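Local coordinates for protein fructose 1-phosphate kinase (Staphylococcus aureus, PDB 2JG5) that probably catalyses the ATP-dependent phosphorylation of fructose 1-phosphate to fructose 1,6-bisphosphate, and perhaps that of tagatose 6-phosphate, as a PfkB-family sugar kinase of the ribokinase clan, at residues I2-F7 with I40-V45; R44-K47 with E52-A55; T54-A59 with Q118-T123; F66-L71 with I76-I81; V129-S134 with A145-I150. One frame throughout, in Å; residues are numbered along the deposited sequence.

Interaction 1: residues I2-F7 with I40-V45; sequences IYTVTF and INVSRV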
# COMPACT_ATOMS: atom_id res chain seq x y z
N ILE A 2 -19.98 -0.64 23.35
CA ILE A 2 -20.45 -0.85 21.97
C ILE A 2 -19.32 -1.41 21.10
O ILE A 2 -18.20 -0.90 21.12
CB ILE A 2 -20.96 0.49 21.36
CG1 ILE A 2 -22.26 0.91 22.05
CG2 ILE A 2 -21.18 0.35 19.87
CD1 ILE A 2 -22.57 2.38 21.98
N TYR A 3 -19.63 -2.44 20.32
CA TYR A 3 -18.65 -3.13 19.48
C TYR A 3 -19.04 -3.06 18.01
O TYR A 3 -20.17 -3.37 17.65
CB TYR A 3 -18.52 -4.59 19.88
CG TYR A 3 -18.06 -4.79 21.29
CD1 TYR A 3 -18.97 -5.08 22.31
CD2 TYR A 3 -16.71 -4.68 21.63
CE1 TYR A 3 -18.55 -5.26 23.61
CE2 TYR A 3 -16.28 -4.86 22.92
CZ TYR A 3 -17.20 -5.14 23.90
OH TYR A 3 -16.78 -5.31 25.19
N THR A 4 -18.09 -2.64 17.18
CA THR A 4 -18.26 -2.72 15.74
C THR A 4 -17.45 -3.92 15.22
O THR A 4 -16.38 -4.22 15.74
CB THR A 4 -17.84 -1.41 15.03
OG1 THR A 4 -16.44 -1.17 15.23
CG2 THR A 4 -18.63 -0.25 15.60
N VAL A 5 -18.00 -4.65 14.26
CA VAL A 5 -17.28 -5.79 13.68
C VAL A 5 -17.06 -5.49 12.19
O VAL A 5 -18.01 -5.21 11.47
CB VAL A 5 -18.04 -7.11 13.91
CG1 VAL A 5 -17.23 -8.31 13.40
CG2 VAL A 5 -18.39 -7.31 15.41
N THR A 6 -15.80 -5.51 11.77
CA THR A 6 -15.40 -5.37 10.37
C THR A 6 -14.55 -6.60 10.04
O THR A 6 -13.43 -6.75 10.52
CB THR A 6 -14.59 -4.04 10.12
OG1 THR A 6 -15.35 -2.89 10.54
CG2 THR A 6 -14.26 -3.86 8.66
N PHE A 7 -15.11 -7.50 9.24
CA PHE A 7 -14.42 -8.72 8.80
C PHE A 7 -13.21 -8.47 7.90
O PHE A 7 -12.22 -9.18 7.98
CB PHE A 7 -15.38 -9.62 8.05
CG PHE A 7 -16.57 -10.03 8.83
CD1 PHE A 7 -17.84 -9.93 8.26
CD2 PHE A 7 -16.45 -10.53 10.12
CE1 PHE A 7 -18.96 -10.33 8.97
CE2 PHE A 7 -17.55 -10.92 10.83
CZ PHE A 7 -18.82 -10.82 10.26
N ILE A 40 -15.58 0.07 10.99
CA ILE A 40 -14.60 1.11 11.33
C ILE A 40 -15.20 2.51 11.17
O ILE A 40 -15.05 3.37 12.05
CB ILE A 40 -13.30 0.95 10.53
CG1 ILE A 40 -12.53 -0.27 11.03
CG2 ILE A 40 -12.43 2.21 10.61
CD1 ILE A 40 -11.28 -0.57 10.20
N ASN A 41 -15.91 2.72 10.06
CA ASN A 41 -16.57 3.99 9.80
C ASN A 41 -17.64 4.28 10.87
O ASN A 41 -17.75 5.40 11.35
CB ASN A 41 -17.17 4.01 8.39
CG ASN A 41 -16.13 4.36 7.30
OD1 ASN A 41 -14.93 4.53 7.57
ND2 ASN A 41 -16.61 4.47 6.06
N VAL A 42 -18.39 3.25 11.25
CA VAL A 42 -19.36 3.40 12.33
C VAL A 42 -18.64 3.88 13.60
O VAL A 42 -19.06 4.85 14.23
CB VAL A 42 -20.19 2.09 12.61
CG1 VAL A 42 -21.28 2.35 13.63
CG2 VAL A 42 -20.83 1.56 11.35
N SER A 43 -17.53 3.23 13.95
CA SER A 43 -16.74 3.65 15.12
C SER A 43 -16.28 5.11 14.98
O SER A 43 -16.28 5.86 15.96
CB SER A 43 -15.54 2.73 15.35
OG SER A 43 -15.96 1.49 15.88
N ARG A 44 -15.91 5.49 13.75
CA ARG A 44 -15.45 6.85 13.47
C ARG A 44 -16.56 7.88 13.69
O ARG A 44 -16.32 8.93 14.30
CB ARG A 44 -14.90 6.97 12.04
CG ARG A 44 -13.51 6.40 11.80
CD ARG A 44 -12.83 7.23 10.73
NE ARG A 44 -11.57 6.67 10.22
CZ ARG A 44 -10.37 7.23 10.41
NH1 ARG A 44 -10.25 8.36 11.10
NH2 ARG A 44 -9.28 6.66 9.89
N VAL A 45 -17.77 7.57 13.23
CA VAL A 45 -18.90 8.48 13.43
C VAL A 45 -19.37 8.47 14.89
O VAL A 45 -19.66 9.53 15.45
CB VAL A 45 -20.07 8.22 12.45
CG1 VAL A 45 -21.16 9.28 12.63
CG2 VAL A 45 -19.57 8.23 11.01
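T4 and T6, on one face of strand 2-6, meet S43 and I40 of helix 38-48 through one hydroxyl-hydroxyl hydrogen bond and one weak bond from a backbone N-H to a hydroxyl. The strand belongs to the parallel beta-sheet of the ribokinase-like alpha/beta fold, and the helix lies over that sheet: the two short axes approach to 7.9 Å with their directions 147° apart, roughly antiparallel. The tight part is at T4. Its OG1 lies 2.8 Å from S43 OG, a hydrogen bond that either hydroxyl could donate, and its CG2 sits 3.2 Å from the same oxygen, so both branches of the threonine press on it. With chi1 at 64°, T4 OG1 is held between its own backbone N and carbonyl carbon, while the methyl also meets V42 CB at 4.1 Å. S43 OG has a second partner in S53 OG, which ties the helix to the loop residue just before strand 54-56.

Packing is looser toward T6, where I40 CG1 comes no closer than 3.9 Å to T6 OG1 and the two side chains cross at about a right angle. All the touching residues are buried; the more open positions are N41 and R44, which are partly exposed and do not touch the strand. The polar link at this looser end is weak: I40 N reaches T6 OG1 at 3.0 Å, but its N-H...O angle is just 120°.

Interaction 2: residues R44-K47 with E52-A55; sequences RVLK and ESTA
K47 and E52 bring the two backbones to their nearest approach, 6.2 Å between CA atoms, as the chain leaves helix 38-48 and turns back toward strand 54-56. This is the helix-to-strand return of an alpha/beta layer in the ribokinase-like fold: four residues separate the segments, and the returning chain enters the parallel sheet beside strand 2-6. Residues 44-47 are helical, whereas E52 and S53 are still extended loop before the strand begins at T54.

Two side-chain pairs carry the contact, one buried and one near the surface. In the buried pair, L46 points toward the other segment and sets CD1 against S53 CB at 3.8 Å, with S53 OG slightly farther from the same methyl at 4.1 Å. The serine has chi1 of 70°, which puts OG between its backbone N and carbonyl carbon; its polar partner is S43 OG, so the apolar contact with L46 is made beside a hydrogen-bonded hydroxyl. L46 also touches A253 and A257 of helix 247-260.

The second pair forms a rather long salt bridge between partly exposed K47 and exposed E52. Their side chains run side by side and point the same way, and both bend at chi2 (62° in K47, -58° in E52), which carries their charged ends together. K47 NZ also makes a weak hydrogen bond to A75 O. The ammonium is shared unevenly by the carboxylate: NZ lies 3.4 Å from E52 OE2 and 3.7 Å from E52 OE1.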
# COMPACT_ATOMS: atom_id res chain seq x y z
N ARG A 44 -15.91 5.49 13.75
CA ARG A 44 -15.45 6.85 13.47
C ARG A 44 -16.56 7.88 13.69
O ARG A 44 -16.32 8.93 14.30
CB ARG A 44 -14.90 6.97 12.04
CG ARG A 44 -13.51 6.40 11.80
CD ARG A 44 -12.83 7.23 10.73
NE ARG A 44 -11.57 6.67 10.22
CZ ARG A 44 -10.37 7.23 10.41
NH1 ARG A 44 -10.25 8.36 11.10
NH2 ARG A 44 -9.28 6.66 9.89
N VAL A 45 -17.77 7.57 13.23
CA VAL A 45 -18.90 8.48 13.43
C VAL A 45 -19.37 8.47 14.89
O VAL A 45 -19.66 9.53 15.45
CB VAL A 45 -20.07 8.22 12.45
CG1 VAL A 45 -21.16 9.28 12.63
CG2 VAL A 45 -19.57 8.23 11.01
N LEU A 46 -19.42 7.30 15.51
CA LEU A 46 -19.77 7.23 16.93
C LEU A 46 -18.82 8.13 17.70
O LEU A 46 -19.25 8.89 18.56
CB LEU A 46 -19.74 5.80 17.48
CG LEU A 46 -20.85 4.80 17.12
CD1 LEU A 46 -20.48 3.40 17.59
CD2 LEU A 46 -22.24 5.21 17.68
N LYS A 47 -17.53 8.08 17.34
CA LYS A 47 -16.50 8.91 17.99
C LYS A 47 -16.73 10.41 17.84
O LYS A 47 -16.65 11.15 18.82
CB LYS A 47 -15.10 8.55 17.49
CG LYS A 47 -13.98 9.20 18.29
CD LYS A 47 -14.02 8.75 19.75
CE LYS A 47 -13.26 9.70 20.67
NZ LYS A 47 -13.15 9.10 22.02
N GLU A 52 -18.15 6.02 22.77
CA GLU A 52 -17.13 4.98 22.74
C GLU A 52 -17.60 3.73 22.01
O GLU A 52 -18.80 3.44 21.92
CB GLU A 52 -16.64 4.59 24.14
CG GLU A 52 -16.08 5.73 24.99
CD GLU A 52 -14.91 6.45 24.35
OE1 GLU A 52 -14.19 5.84 23.51
OE2 GLU A 52 -14.71 7.63 24.69
N SER A 53 -16.63 3.01 21.48
CA SER A 53 -16.86 1.75 20.82
C SER A 53 -15.49 1.13 20.66
O SER A 53 -14.47 1.83 20.67
CB SER A 53 -17.52 1.94 19.46
OG SER A 53 -16.62 2.53 18.53
N THR A 54 -15.47 -0.18 20.52
CA THR A 54 -14.25 -0.91 20.32
C THR A 54 -14.38 -1.66 19.02
O THR A 54 -15.33 -2.41 18.83
CB THR A 54 -14.03 -1.92 21.47
OG1 THR A 54 -14.08 -1.22 22.70
CG2 THR A 54 -12.69 -2.64 21.33
N ALA A 55 -13.42 -1.44 18.13
CA ALA A 55 -13.41 -2.11 16.84
C ALA A 55 -12.95 -3.57 16.98
O ALA A 55 -11.87 -3.86 17.49
CB ALA A 55 -12.54 -1.36 15.84

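Interaction 3: residues T54-A59 with Q118-T123; sequences TALGFA and QQIKNT
I120 O is gripped twice from within its own segment, by T123 N at 3.3 Å and by T123 OG1 at 2.6 Å, the hydroxyl lying in the carbonyl plane and having T154 OG1 as a further partner. From I120 to T123 the chain makes a type I beta turn, and the I120 side chain ahead of it meets the other segment: its CD1 packs on L56 CD1 at 3.9 Å.

Here the end of helix 110-120 lies over the parallel sheet of the ribokinase-like alpha/beta fold, at the place where the chain turns a corner at G57 between strands 54-56 and 58-59. G57 has phi 127° and psi -157°, at which any side chain would collide with the carbonyl oxygen of L56, so glycine suits the position.

The rest of the contact belongs to Q119. L56 and Q119 slide past each other in opposite directions, with the amide end of the glutamine alongside the isobutyl group; L56 CD2 is the atom of L56 nearest Q119 OE1, at 3.5 Å, and L56 CD1 follows at 3.8 Å. Beyond CG the Q119 chain is extended (chi2 -178°), which carries the amide across to the strand, and the amide's NE2 is hydrogen-bonded to N79 O. A water accepts from G57 N at 2.9 Å; its further link to Q119 OE1 is doubtful.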
# COMPACT_ATOMS: atom_id res chain seq x y z
N THR A 54 -15.47 -0.18 20.52
CA THR A 54 -14.25 -0.91 20.32
C THR A 54 -14.38 -1.66 19.02
O THR A 54 -15.33 -2.41 18.83
CB THR A 54 -14.03 -1.92 21.47
OG1 THR A 54 -14.08 -1.22 22.70
CG2 THR A 54 -12.69 -2.64 21.33
N ALA A 55 -13.42 -1.44 18.13
CA ALA A 55 -13.41 -2.11 16.84
C ALA A 55 -12.95 -3.57 16.98
O ALA A 55 -11.87 -3.86 17.49
CB ALA A 55 -12.54 -1.36 15.84
N LEU A 56 -13.81 -4.48 16.53
CA LEU A 56 -13.48 -5.89 16.45
C LEU A 56 -13.39 -6.27 14.98
O LEU A 56 -13.76 -5.47 14.11
CB LEU A 56 -14.56 -6.73 17.14
CG LEU A 56 -14.87 -6.49 18.61
CD1 LEU A 56 -15.85 -7.56 19.07
CD2 LEU A 56 -13.61 -6.49 19.47
N GLY A 57 -12.90 -7.47 14.70
CA GLY A 57 -12.70 -7.92 13.33
C GLY A 57 -11.29 -8.42 13.09
O GLY A 57 -10.61 -8.78 14.04
N PHE A 58 -10.83 -8.40 11.85
CA PHE A 58 -9.55 -9.04 11.53
C PHE A 58 -8.47 -8.09 11.05
O PHE A 58 -8.69 -7.32 10.12
CB PHE A 58 -9.76 -10.18 10.53
CG PHE A 58 -10.81 -11.16 10.95
CD1 PHE A 58 -12.10 -11.08 10.43
CD2 PHE A 58 -10.53 -12.13 11.92
CE1 PHE A 58 -13.08 -11.97 10.85
CE2 PHE A 58 -11.51 -13.01 12.34
CZ PHE A 58 -12.77 -12.94 11.81
N ALA A 59 -7.30 -8.15 11.70
CA ALA A 59 -6.14 -7.40 11.21
C ALA A 59 -4.87 -8.24 11.17
O ALA A 59 -4.68 -9.15 11.99
CB ALA A 59 -5.93 -6.13 12.01
N GLN A 118 -15.45 -15.88 20.15
CA GLN A 118 -15.16 -15.96 21.58
C GLN A 118 -15.29 -14.59 22.24
O GLN A 118 -15.68 -14.49 23.40
CB GLN A 118 -13.77 -16.57 21.86
CG GLN A 118 -13.39 -16.69 23.35
CD GLN A 118 -14.17 -17.76 24.10
OE1 GLN A 118 -14.67 -18.71 23.50
NE2 GLN A 118 -14.28 -17.61 25.42
N GLN A 119 -14.99 -13.54 21.48
CA GLN A 119 -15.15 -12.17 21.95
C GLN A 119 -16.62 -11.79 22.06
O GLN A 119 -17.02 -11.08 22.98
CB GLN A 119 -14.45 -11.18 21.03
CG GLN A 119 -12.96 -11.29 21.04
CD GLN A 119 -12.31 -10.26 20.15
OE1 GLN A 119 -12.84 -9.92 19.09
NE2 GLN A 119 -11.16 -9.75 20.58
N ILE A 120 -17.43 -12.25 21.10
CA ILE A 120 -18.86 -11.97 21.12
C ILE A 120 -19.52 -12.74 22.27
O ILE A 120 -20.49 -12.27 22.85
CB ILE A 120 -19.54 -12.33 19.78
CG1 ILE A 120 -18.75 -11.77 18.58
CG2 ILE A 120 -21.02 -11.87 19.77
CD1 ILE A 120 -18.58 -10.24 18.52
N LYS A 121 -18.96 -13.91 22.58
CA LYS A 121 -19.39 -14.69 23.74
C LYS A 121 -19.23 -13.97 25.08
O LYS A 121 -19.90 -14.32 26.06
CB LYS A 121 -18.68 -16.05 23.78
CG LYS A 121 -19.33 -17.09 22.86
CD LYS A 121 -18.45 -18.32 22.63
CE LYS A 121 -19.05 -19.19 21.52
NZ LYS A 121 -18.14 -20.29 21.07
N ASN A 122 -18.35 -12.97 25.13
CA ASN A 122 -18.08 -12.27 26.39
C ASN A 122 -18.88 -10.99 26.57
O ASN A 122 -18.64 -10.24 27.52
CB ASN A 122 -16.58 -12.02 26.56
CG ASN A 122 -15.80 -13.30 26.79
OD1 ASN A 122 -16.15 -14.11 27.65
ND2 ASN A 122 -14.74 -13.50 26.02
N THR A 123 -19.83 -10.76 25.66
CA THR A 123 -20.75 -9.62 25.76
C THR A 123 -21.86 -9.83 26.80
O THR A 123 -22.12 -10.95 27.26
CB THR A 123 -21.40 -9.26 24.38
OG1 THR A 123 -22.05 -10.41 23.82
CG2 THR A 123 -20.37 -8.73 23.41
O HOH W 1 -11.84 -8.75 17.11

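Interaction 4: residues F66-L71 with I76-I81; sequences FIIDTL and IQSNFI
F80 is met by three side chains of helix 61-73. L71 CD1 comes to the edge, near the ring plane, 3.9 Å from F80 CE1, and I67 CG2 reaches that same carbon at 3.8 Å on an oblique approach. I68 runs past the ring in the opposite direction, with CG1 4.0 Å from F80 CD1. With chi1 at -50° placing CG1 on the side of the backbone N, the other branch, CG2, is left anti to that N and touches S78 OG at 3.5 Å. L71 CD1 also meets S78 CB at 4.0 Å, so one leucine methyl touches both S78 and F80.

Where the backbones come nearest, I76 N bonds to L71 O at 2.9 Å. The N-H...O angle of 164° is fairly straight, although the donor stands above the carbonyl plane.

Together these contacts close a beta-alpha-beta crossover, strand 58-59, helix 61-73 and strand 77-82. Strand 54-56 flanks it through A55, which touches L71 and F80, and helix 38-48 adjoins it where I40 meets I67. F66 of helix 61-73 meets the ring of F62 of the second subunit.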
# COMPACT_ATOMS: atom_id res chain seq x y z
N PHE A 66 -1.22 -0.41 11.01
CA PHE A 66 -1.64 0.92 10.59
C PHE A 66 -3.06 1.27 11.04
O PHE A 66 -3.32 2.38 11.51
CB PHE A 66 -1.54 1.07 9.06
CG PHE A 66 -2.12 2.36 8.54
CD1 PHE A 66 -1.33 3.50 8.43
CD2 PHE A 66 -3.46 2.43 8.15
CE1 PHE A 66 -1.87 4.69 7.95
CE2 PHE A 66 -4.00 3.63 7.67
CZ PHE A 66 -3.20 4.75 7.56
N ILE A 67 -3.96 0.30 10.87
CA ILE A 67 -5.35 0.46 11.27
C ILE A 67 -5.48 0.63 12.79
O ILE A 67 -6.25 1.48 13.27
CB ILE A 67 -6.20 -0.70 10.76
CG1 ILE A 67 -6.30 -0.62 9.23
CG2 ILE A 67 -7.59 -0.69 11.41
CD1 ILE A 67 -7.27 -1.61 8.61
N ILE A 68 -4.73 -0.17 13.54
CA ILE A 68 -4.74 -0.04 14.99
C ILE A 68 -4.18 1.32 15.44
O ILE A 68 -4.82 2.02 16.24
CB ILE A 68 -4.01 -1.21 15.68
CG1 ILE A 68 -4.51 -2.56 15.13
CG2 ILE A 68 -4.22 -1.15 17.19
CD1 ILE A 68 -3.66 -3.77 15.52
N ASP A 69 -3.03 1.72 14.89
CA ASP A 69 -2.43 3.01 15.25
C ASP A 69 -3.30 4.20 14.83
O ASP A 69 -3.43 5.17 15.57
CB ASP A 69 -1.01 3.14 14.67
CG ASP A 69 -0.03 2.15 15.28
OD1 ASP A 69 -0.47 1.22 16.00
OD2 ASP A 69 1.18 2.30 15.05
N THR A 70 -3.91 4.10 13.65
CA THR A 70 -4.84 5.11 13.15
C THR A 70 -6.04 5.26 14.08
O THR A 70 -6.39 6.38 14.47
CB THR A 70 -5.29 4.80 11.70
OG1 THR A 70 -4.19 5.00 10.81
CG2 THR A 70 -6.43 5.71 11.25
N LEU A 71 -6.65 4.13 14.45
CA LEU A 71 -7.74 4.16 15.42
C LEU A 71 -7.28 4.71 16.77
O LEU A 71 -7.96 5.55 17.36
CB LEU A 71 -8.40 2.78 15.58
CG LEU A 71 -9.23 2.28 14.39
CD1 LEU A 71 -9.88 0.94 14.73
CD2 LEU A 71 -10.30 3.31 13.97
N ILE A 76 -9.97 5.74 19.46
CA ILE A 76 -10.90 4.63 19.32
C ILE A 76 -10.18 3.32 19.66
O ILE A 76 -9.10 3.03 19.13
CB ILE A 76 -11.57 4.59 17.92
CG1 ILE A 76 -12.30 5.91 17.65
CG2 ILE A 76 -12.54 3.43 17.83
CD1 ILE A 76 -12.61 6.18 16.20
N GLN A 77 -10.77 2.55 20.56
CA GLN A 77 -10.21 1.27 20.98
C GLN A 77 -10.47 0.21 19.92
O GLN A 77 -11.41 0.33 19.12
CB GLN A 77 -10.80 0.82 22.32
CG GLN A 77 -10.57 1.78 23.47
CD GLN A 77 -11.35 1.39 24.72
OE1 GLN A 77 -12.33 2.05 25.09
NE2 GLN A 77 -10.92 0.31 25.37
N SER A 78 -9.61 -0.81 19.90
CA SER A 78 -9.76 -1.94 19.00
C SER A 78 -9.23 -3.22 19.64
O SER A 78 -8.35 -3.19 20.51
CB SER A 78 -9.06 -1.68 17.66
OG SER A 78 -7.65 -1.74 17.77
N ASN A 79 -9.79 -4.34 19.23
CA ASN A 79 -9.37 -5.62 19.76
C ASN A 79 -9.50 -6.62 18.63
O ASN A 79 -10.23 -7.60 18.71
CB ASN A 79 -10.22 -5.99 20.98
CG ASN A 79 -9.55 -7.00 21.90
OD1 ASN A 79 -8.39 -7.38 21.72
ND2 ASN A 79 -10.30 -7.45 22.90
N PHE A 80 -8.78 -6.30 17.55
CA PHE A 80 -8.74 -7.10 16.33
C PHE A 80 -8.07 -8.45 16.53
O PHE A 80 -7.13 -8.57 17.32
CB PHE A 80 -7.99 -6.34 15.22
CG PHE A 80 -8.75 -5.18 14.65
CD1 PHE A 80 -8.27 -3.88 14.79
CD2 PHE A 80 -9.94 -5.38 13.96
CE1 PHE A 80 -8.97 -2.79 14.25
CE2 PHE A 80 -10.66 -4.30 13.42
CZ PHE A 80 -10.17 -3.01 13.56
N ILE A 81 -8.57 -9.44 15.81
CA ILE A 81 -7.98 -10.78 15.79
C ILE A 81 -6.85 -10.77 14.78
O ILE A 81 -7.08 -10.52 13.58
CB ILE A 81 -9.02 -11.87 15.36
CG1 ILE A 81 -10.28 -11.82 16.24
CG2 ILE A 81 -8.36 -13.26 15.31
CD1 ILE A 81 -10.05 -12.13 17.73

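Interaction 5: residues V129-S134 with A145-I150; sequences VIVAGS and AQIAQI
V131 and I147 reach toward each other tip to tip, CG2 to CG2 at 3.7 Å, and this pair is the closer of the two apolar contacts between strand 128-132 and helix 143-154. Which branches meet follows from the first torsions. V131, at chi1 -170°, holds CG1 trans to its amide nitrogen, and it is the other methyl, CG2, that faces the helix and makes the 3.7 Å contact. I147 uses its own short branch: CG2 projects at the strand, while CG1 (chi1 -78°) swings to the side of the backbone N and leads CD1 away toward F7.

The same isoleucine methyl has a second, looser neighbour in V129, whose CG1 lies 4.4 Å from I147 CG2. V129 and V131 stand two apart on one face of the strand, and I147 CG2 addresses both. The backbones stay well separated, with CA atoms of V131 and I147 8.4 Å apart; the gap is spanned by branched side chains, and the contact buries just 96 Å².

The two elements open a beta-alpha-beta unit of the ribokinase-like fold, strand 128-132, helix 143-154 and strand 157-161. L158 of the returning strand touches both V131 and I147, strand 2-6 borders strand 128-132 through V5, and helix 110-120 packs beside helix 143-154 where I120 meets I150.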
# COMPACT_ATOMS: atom_id res chain seq x y z
N VAL A 129 -23.71 -4.82 19.66
CA VAL A 129 -22.81 -5.38 18.67
C VAL A 129 -23.33 -4.99 17.28
O VAL A 129 -24.47 -5.33 16.91
CB VAL A 129 -22.66 -6.92 18.82
CG1 VAL A 129 -21.70 -7.48 17.76
CG2 VAL A 129 -22.15 -7.26 20.24
N ILE A 130 -22.51 -4.23 16.56
CA ILE A 130 -22.80 -3.79 15.19
C ILE A 130 -21.93 -4.59 14.23
O ILE A 130 -20.70 -4.54 14.30
CB ILE A 130 -22.54 -2.27 14.99
CG1 ILE A 130 -23.29 -1.44 16.04
CG2 ILE A 130 -22.92 -1.83 13.56
CD1 ILE A 130 -22.62 -0.14 16.41
N VAL A 131 -22.57 -5.33 13.33
CA VAL A 131 -21.84 -6.11 12.36
C VAL A 131 -22.18 -5.55 11.00
O VAL A 131 -23.34 -5.52 10.60
CB VAL A 131 -22.15 -7.64 12.45
CG1 VAL A 131 -21.19 -8.45 11.57
CG2 VAL A 131 -22.06 -8.11 13.89
N ALA A 132 -21.16 -5.08 10.30
CA ALA A 132 -21.36 -4.40 9.04
C ALA A 132 -20.28 -4.79 8.06
O ALA A 132 -19.07 -4.78 8.40
CB ALA A 132 -21.38 -2.88 9.25
N GLY A 133 -20.71 -5.15 6.85
CA GLY A 133 -19.79 -5.42 5.76
C GLY A 133 -20.04 -6.68 4.97
O GLY A 133 -20.88 -7.53 5.34
N SER A 134 -19.31 -6.79 3.86
CA SER A 134 -19.32 -7.99 3.06
C SER A 134 -18.50 -9.05 3.78
O SER A 134 -17.54 -8.74 4.49
CB SER A 134 -18.74 -7.71 1.67
OG SER A 134 -19.56 -6.79 0.95
N ALA A 145 -24.92 -14.91 11.00
CA ALA A 145 -25.79 -15.74 11.81
C ALA A 145 -25.06 -16.33 13.02
O ALA A 145 -25.65 -16.48 14.08
CB ALA A 145 -26.38 -16.87 10.97
N GLN A 146 -23.79 -16.68 12.82
CA GLN A 146 -22.96 -17.26 13.88
C GLN A 146 -22.69 -16.25 14.99
O GLN A 146 -22.60 -16.60 16.16
CB GLN A 146 -21.64 -17.80 13.31
CG GLN A 146 -21.79 -18.98 12.33
CD GLN A 146 -20.48 -19.77 12.17
OE1 GLN A 146 -19.61 -19.72 13.04
NE2 GLN A 146 -20.35 -20.50 11.07
N ILE A 147 -22.59 -14.98 14.60
CA ILE A 147 -22.48 -13.89 15.56
C ILE A 147 -23.86 -13.68 16.20
O ILE A 147 -24.00 -13.71 17.43
CB ILE A 147 -21.90 -12.61 14.88
CG1 ILE A 147 -20.38 -12.76 14.72
CG2 ILE A 147 -22.24 -11.35 15.67
CD1 ILE A 147 -19.78 -11.96 13.57
N ALA A 148 -24.88 -13.52 15.35
CA ALA A 148 -26.25 -13.21 15.81
C ALA A 148 -26.75 -14.20 16.86
O ALA A 148 -27.48 -13.83 17.79
CB ALA A 148 -27.19 -13.17 14.63
N GLN A 149 -26.34 -15.44 16.71
CA GLN A 149 -26.76 -16.52 17.59
C GLN A 149 -26.16 -16.45 18.99
O GLN A 149 -26.78 -16.90 19.96
CB GLN A 149 -26.35 -17.81 16.94
CG GLN A 149 -27.09 -18.97 17.43
CD GLN A 149 -26.53 -20.20 16.83
OE1 GLN A 149 -25.33 -20.26 16.52
NE2 GLN A 149 -27.39 -21.22 16.65
N ILE A 150 -24.95 -15.91 19.07
CA ILE A 150 -24.27 -15.70 20.34
C ILE A 150 -24.88 -14.53 21.11
O ILE A 150 -25.08 -14.61 22.32
CB ILE A 150 -22.75 -15.46 20.12
CG1 ILE A 150 -22.07 -16.73 19.58
CG2 ILE A 150 -22.09 -15.00 21.42
CD1 ILE A 150 -20.62 -16.53 19.17

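Overall arrangement
All five contacts reach the same parallel sheet. Interactions 1 and 2 have centres about 6 Å apart and share helix 38-48; I2 O and T54 N, 2.9 Å apart, probably hydrogen-bond between their strands. Similar probable strand pairing joins others: T4 O to L56 N (2.7 Å) links interactions 1 and 3, Y3 O to I130 N (2.7 Å) links 1 and 5, and A55 O to N79 N (2.8 Å) links both 2 and 3 to 4. Interaction 4 is nested in the loop closed by interaction 3. Interactions 4 and 5 are farthest apart, about 19 Å between centres, and do not touch. None of the contacts is assigned to the active site.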